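PDB 5CXW: penicillin-binding protein 1A from Mycobacterium tuberculosis, which builds cross-linked peptidoglycan for the cell wall, its penicillin-sensitive C-terminal transpeptidase domain, the part modelled here with penicillin V, joining the peptide subunits. Local coordinates for residues A168-A173 against H187-D192; I212-A217 against W307-T312. One frame throughout, in Å; residues are numbered along the deposited sequence.

Contact 1 (A168-A173 against H187-D192); sequences AVADAA and HTLSED
L189 lays its side chain against two alanines one turn apart on a helix, A170 and A173. The CD1 branch does most of the touching: it lies 3.8 Å from the CB of A173, and the same L189 CD1 comes within 3.9 Å of A170 CA. Farther back along the leucine, its CB meets the methyl of A170, with 4.1 Å between L189 CB and A170 CB. With CG anti to the carbonyl carbon (chi1 -43°) and CD1 extended beyond it (chi2 -177°), the leucine reaches from A170 along the helix side to A173. The small methyl of A170 is consistent with the close approach of the loop, the CA atoms of A170 and L189 being 6.1 Å apart. The contact is wholly apolar and buried.

Second-shell bonds hold the loop on both flanks of L189. T188 OG1 is hydrogen-bonded to A179 O and to H174 NE2, while S190 OG is shared between G195 N and G196 O. L189 itself has positive phi and psi, a left-handed conformation at which the chain turns between those two anchored neighbours. Outside the two segments, A173 also rests on F99, just before helix 100-109, and on F102 within it; V169 packs on A103 and A172 on V105 and A106, so segment 168-173 is packed between the loop and helix 100-109. This is helix-and-loop packing in the mainly helical part of the penicillin-binding transpeptidase fold, where the loop that follows helix 165-176 folds back onto it.

Contact 2 (I212-A217 against W307-T312); sequences IDMASA and WMVGYT
Helix segment 212-217 lies over one face of strand segment 307-312, with the CA atoms of M214 and V309 7.2 Å apart. M214 is the residue that reaches down from the helix. Its CG sits by the six-membered ring of W307, 3.9 Å from CZ3 and 4.2 Å from CH2 of that indole, and the two side chains cross at about a right angle. The methionine chain bends at both CB-CG and CG-SD (chi2 -62°, chi3 -73°), which carries its methyl toward V309, where M214 CE and V309 CG2 are 4.3 Å apart. The valine's other branch approaches the helix backbone instead: V309 CG1 is 4.0 Å from the carbonyl O of M214. One methionine thus bridges two residues that point to the same side of the strand.

The strand belongs to the five-stranded antiparallel sheet of the penicillin-recognising fold, lying next to strand 289-296, which carries K291, probably the lysine of the K(T/S)G motif known from this family. V309 pairs with K291 through the backbone, and W307 with G293. On the opposite face of the sheet M308 packs on S345 and W348 of helix 343-356, so helices cover both sides of the strand. The indole of W307 has its NE1 hydrogen-bonded to Q94 O and meets the ring of W320 edge-to-face, contacts that would restrict its rotation beside the methionine. Its side chain is about 8 Å from that of S97, by similarity the serine that forms the acyl-ester intermediate, and M214 also touches S98, the next residue along.

How the contacts relate
Both contacts are buried, but they sit at different depths: contact 2 is centred about 3 Å from the centre of the chain, contact 1 about 16 Å, with exposed residues in its loop. Contact 1 joins a helix to the loop that follows it, using alanine methyls and one leucine; contact 2 joins a helix to the central sheet, with 89 residues between the two segments, using a bent methionine against an indole and a valine, so that an aromatic ring enters contact 2, whereas contact 1 is aliphatic throughout. They share no element and do not touch, their centres being 18 Å apart. A179 connects their surroundings, its N bonding to D213. Both also border the residues just after S97.

Contact 1 (A168-A173 against H187-D192)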
loop_
_atom_site.group_PDB
_atom_site.type_symbol
_atom_site.label_atom_id
_atom_site.label_comp_id
_atom_site.label_asym_id
_atom_site.label_seq_id
_atom_site.Cartn_x
_atom_site.Cartn_y
_atom_site.Cartn_z
ATOM N N ALA A 168 4.795 17.249 -6.276
ATOM C CA ALA A 168 3.332 17.174 -5.985
ATOM C C ALA A 168 2.908 15.752 -5.736
ATOM O O ALA A 168 1.991 15.538 -4.938
ATOM C CB ALA A 168 2.506 17.720 -7.113
ATOM N N VAL A 169 3.586 14.787 -6.371
ATOM C CA VAL A 169 3.311 13.367 -6.094
ATOM C C VAL A 169 3.755 13.006 -4.672
ATOM O O VAL A 169 2.999 12.375 -3.889
ATOM C CB VAL A 169 4.015 12.421 -7.120
ATOM C CG1 VAL A 169 3.721 10.973 -6.814
ATOM C CG2 VAL A 169 3.649 12.776 -8.546
ATOM N N ALA A 170 4.933 13.496 -4.294
ATOM C CA ALA A 170 5.440 13.283 -2.941
ATOM C C ALA A 170 4.527 13.921 -1.902
ATOM O O ALA A 170 4.266 13.320 -0.853
ATOM C CB ALA A 170 6.823 13.880 -2.771
ATOM N N ASP A 171 4.091 15.141 -2.160
ATOM C CA ASP A 171 3.179 15.834 -1.247
ATOM C C ASP A 171 1.904 15.028 -1.021
ATOM O O ASP A 171 1.454 14.864 0.110
ATOM C CB ASP A 171 2.832 17.238 -1.762
ATOM C CG ASP A 171 4.006 18.202 -1.720
ATOM O OD1 ASP A 171 5.116 17.901 -1.154
ATOM O OD2 ASP A 171 3.863 19.326 -2.271
ATOM N N ALA A 172 1.293 14.586 -2.110
ATOM C CA ALA A 172 0.089 13.763 -1.991
ATOM C C ALA A 172 0.297 12.474 -1.210
ATOM O O ALA A 172 -0.551 12.067 -0.358
ATOM C CB ALA A 172 -0.470 13.453 -3.377
ATOM N N ALA A 173 1.433 11.809 -1.472
ATOM C CA ALA A 173 1.720 10.550 -0.829
ATOM C C ALA A 173 1.944 10.764 0.649
ATOM O O ALA A 173 1.389 10.077 1.501
ATOM C CB ALA A 173 2.973 9.961 -1.450
ATOM N N HIS A 187 14.483 11.202 5.367
ATOM C CA HIS A 187 13.568 12.001 4.575
ATOM C C HIS A 187 13.066 11.204 3.366
ATOM O O HIS A 187 13.775 11.041 2.395
ATOM C CB HIS A 187 14.272 13.237 4.085
ATOM C CG HIS A 187 14.784 14.102 5.209
ATOM N ND1 HIS A 187 14.033 15.106 5.778
ATOM C CD2 HIS A 187 15.959 14.086 5.869
ATOM C CE1 HIS A 187 14.739 15.691 6.734
ATOM N NE2 HIS A 187 15.902 15.067 6.826
ATOM N N THR A 188 11.882 10.670 3.475
ATOM C CA THR A 188 11.354 9.818 2.389
ATOM C C THR A 188 10.969 10.639 1.155
ATOM O O THR A 188 10.575 11.822 1.260
ATOM C CB THR A 188 10.148 9.005 2.825
ATOM O OG1 THR A 188 9.103 9.898 3.292
ATOM C CG2 THR A 188 10.542 7.994 3.938
ATOM N N LEU A 189 11.024 9.982 0.004
ATOM C CA LEU A 189 10.591 10.576 -1.264
ATOM C C LEU A 189 11.395 11.873 -1.590
ATOM O O LEU A 189 10.848 12.859 -2.066
ATOM C CB LEU A 189 9.086 10.864 -1.266
ATOM C CG LEU A 189 8.170 9.794 -0.692
ATOM C CD1 LEU A 189 6.734 10.202 -0.848
ATOM C CD2 LEU A 189 8.410 8.494 -1.417
ATOM N N SER A 190 12.696 11.799 -1.331
ATOM C CA SER A 190 13.633 12.925 -1.425
ATOM C C SER A 190 14.897 12.399 -2.107
ATOM O O SER A 190 15.588 11.525 -1.572
ATOM C CB SER A 190 13.956 13.445 -0.012
ATOM O OG SER A 190 14.926 14.469 -0.050
ATOM N N GLU A 191 15.249 12.964 -3.253
ATOM C CA GLU A 191 16.395 12.459 -3.989
ATOM C C GLU A 191 17.681 12.635 -3.211
ATOM O O GLU A 191 18.480 11.670 -3.082
ATOM C CB GLU A 191 16.490 13.080 -5.382
ATOM C CG GLU A 191 17.578 12.418 -6.258
ATOM C CD GLU A 191 17.502 10.861 -6.415
ATOM O OE1 GLU A 191 16.451 10.197 -6.185
ATOM O OE2 GLU A 191 18.575 10.281 -6.756
ATOM N N ASP A 192 17.864 13.826 -2.628
ATOM C CA ASP A 192 19.086 14.127 -1.872
ATOM C C ASP A 192 19.096 13.506 -0.489
ATOM O O ASP A 192 20.124 13.572 0.202
ATOM C CB ASP A 192 19.408 15.658 -1.822
ATOM C CG ASP A 192 18.355 16.534 -1.041
ATOM O OD1 ASP A 192 17.446 16.043 -0.329
ATOM O OD2 ASP A 192 18.444 17.786 -1.154
#

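Contact 2 (I212-A217 against W307-T312)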
loop_
_atom_site.group_PDB
_atom_site.type_symbol
_atom_site.label_atom_id
_atom_site.label_comp_id
_atom_site.label_asym_id
_atom_site.label_seq_id
_atom_site.Cartn_x
_atom_site.Cartn_y
_atom_site.Cartn_z
ATOM N N ILE A 212 3.752 -1.193 5.643
ATOM C CA ILE A 212 2.799 -0.526 6.526
ATOM C C ILE A 212 2.378 0.852 6.042
ATOM O O ILE A 212 1.200 1.194 6.158
ATOM C CB ILE A 212 3.250 -0.493 8.022
ATOM C CG1 ILE A 212 2.171 0.138 8.911
ATOM C CG2 ILE A 212 4.616 0.197 8.204
ATOM C CD1 ILE A 212 2.273 -0.391 10.354
ATOM N N ASP A 213 3.294 1.617 5.442
ATOM C CA ASP A 213 2.973 2.942 4.897
ATOM C C ASP A 213 1.936 2.801 3.784
ATOM O O ASP A 213 1.012 3.564 3.710
ATOM C CB ASP A 213 4.218 3.611 4.264
ATOM C CG ASP A 213 5.265 4.041 5.303
ATOM O OD1 ASP A 213 4.885 4.730 6.275
ATOM O OD2 ASP A 213 6.473 3.774 5.082
ATOM N N MET A 214 2.120 1.821 2.916
ATOM C CA MET A 214 1.185 1.643 1.785
ATOM C C MET A 214 -0.241 1.253 2.291
ATOM O O MET A 214 -1.238 1.802 1.831
ATOM C CB MET A 214 1.694 0.604 0.787
ATOM C CG MET A 214 2.930 1.046 0.017
ATOM S SD MET A 214 2.665 2.519 -0.995
ATOM C CE MET A 214 1.671 1.825 -2.286
ATOM N N ALA A 215 -0.309 0.354 3.281
ATOM C CA ALA A 215 -1.587 -0.025 3.826
ATOM C C ALA A 215 -2.277 1.174 4.457
ATOM O O ALA A 215 -3.506 1.398 4.271
ATOM C CB ALA A 215 -1.443 -1.145 4.840
ATOM N N SER A 216 -1.490 1.971 5.171
ATOM C CA SER A 216 -2.025 3.160 5.852
ATOM C C SER A 216 -2.495 4.202 4.861
ATOM O O SER A 216 -3.598 4.790 5.016
ATOM C CB SER A 216 -0.948 3.723 6.774
ATOM O OG SER A 216 -1.337 4.959 7.360
ATOM N N ALA A 217 -1.685 4.524 3.848
ATOM C CA ALA A 217 -2.075 5.517 2.864
ATOM C C ALA A 217 -3.336 5.118 2.080
ATOM O O ALA A 217 -4.213 5.955 1.808
ATOM C CB ALA A 217 -0.899 5.849 1.909
ATOM N N TRP A 307 3.812 -6.284 -5.863
ATOM C CA TRP A 307 2.887 -5.743 -4.914
ATOM C C TRP A 307 1.405 -5.875 -5.303
ATOM O O TRP A 307 1.045 -5.726 -6.490
ATOM C CB TRP A 307 3.094 -4.232 -4.791
ATOM C CG TRP A 307 4.356 -3.764 -4.153
ATOM C CD1 TRP A 307 5.613 -3.708 -4.723
ATOM C CD2 TRP A 307 4.492 -3.330 -2.800
ATOM N NE1 TRP A 307 6.522 -3.213 -3.776
ATOM C CE2 TRP A 307 5.848 -2.930 -2.617
ATOM C CE3 TRP A 307 3.584 -3.166 -1.733
ATOM C CZ2 TRP A 307 6.308 -2.416 -1.433
ATOM C CZ3 TRP A 307 4.048 -2.628 -0.520
ATOM C CH2 TRP A 307 5.414 -2.272 -0.379
ATOM N N MET A 308 0.540 -6.020 -4.310
ATOM C CA MET A 308 -0.874 -5.749 -4.470
ATOM C C MET A 308 -1.325 -5.017 -3.232
ATOM O O MET A 308 -1.140 -5.528 -2.091
ATOM C CB MET A 308 -1.704 -7.023 -4.648
ATOM C CG MET A 308 -3.221 -6.817 -4.756
ATOM S SD MET A 308 -3.651 -5.623 -6.051
ATOM C CE MET A 308 -4.880 -6.524 -7.024
ATOM N N VAL A 309 -1.916 -3.829 -3.429
ATOM C CA VAL A 309 -2.474 -3.033 -2.343
ATOM C C VAL A 309 -3.916 -2.686 -2.646
ATOM O O VAL A 309 -4.240 -2.243 -3.714
ATOM C CB VAL A 309 -1.638 -1.759 -2.106
ATOM C CG1 VAL A 309 -2.041 -1.098 -0.796
ATOM C CG2 VAL A 309 -0.183 -2.044 -2.107
ATOM N N GLY A 310 -4.836 -2.973 -1.732
ATOM C CA GLY A 310 -6.209 -2.630 -2.000
ATOM C C GLY A 310 -7.085 -2.777 -0.775
ATOM O O GLY A 310 -6.675 -3.347 0.250
ATOM N N TYR A 311 -8.280 -2.230 -0.910
ATOM C CA TYR A 311 -9.175 -1.999 0.211
ATOM C C TYR A 311 -10.645 -2.139 -0.078
ATOM O O TYR A 311 -11.087 -2.101 -1.231
ATOM C CB TYR A 311 -8.901 -0.575 0.774
ATOM C CG TYR A 311 -9.096 0.586 -0.178
ATOM C CD1 TYR A 311 -10.339 1.203 -0.399
ATOM C CD2 TYR A 311 -7.998 1.093 -0.887
ATOM C CE1 TYR A 311 -10.455 2.314 -1.269
ATOM C CE2 TYR A 311 -8.131 2.155 -1.730
ATOM C CZ TYR A 311 -9.344 2.783 -1.908
ATOM O OH TYR A 311 -9.408 3.874 -2.758
ATOM N N THR A 312 -11.415 -2.295 1.028
ATOM C CA THR A 312 -12.797 -1.993 1.110
ATOM C C THR A 312 -12.913 -0.845 2.098
ATOM O O THR A 312 -11.934 -0.445 2.684
ATOM C CB THR A 312 -13.589 -3.215 1.602
ATOM O OG1 THR A 312 -13.375 -3.367 2.995
ATOM C CG2 THR A 312 -13.211 -4.412 0.858
#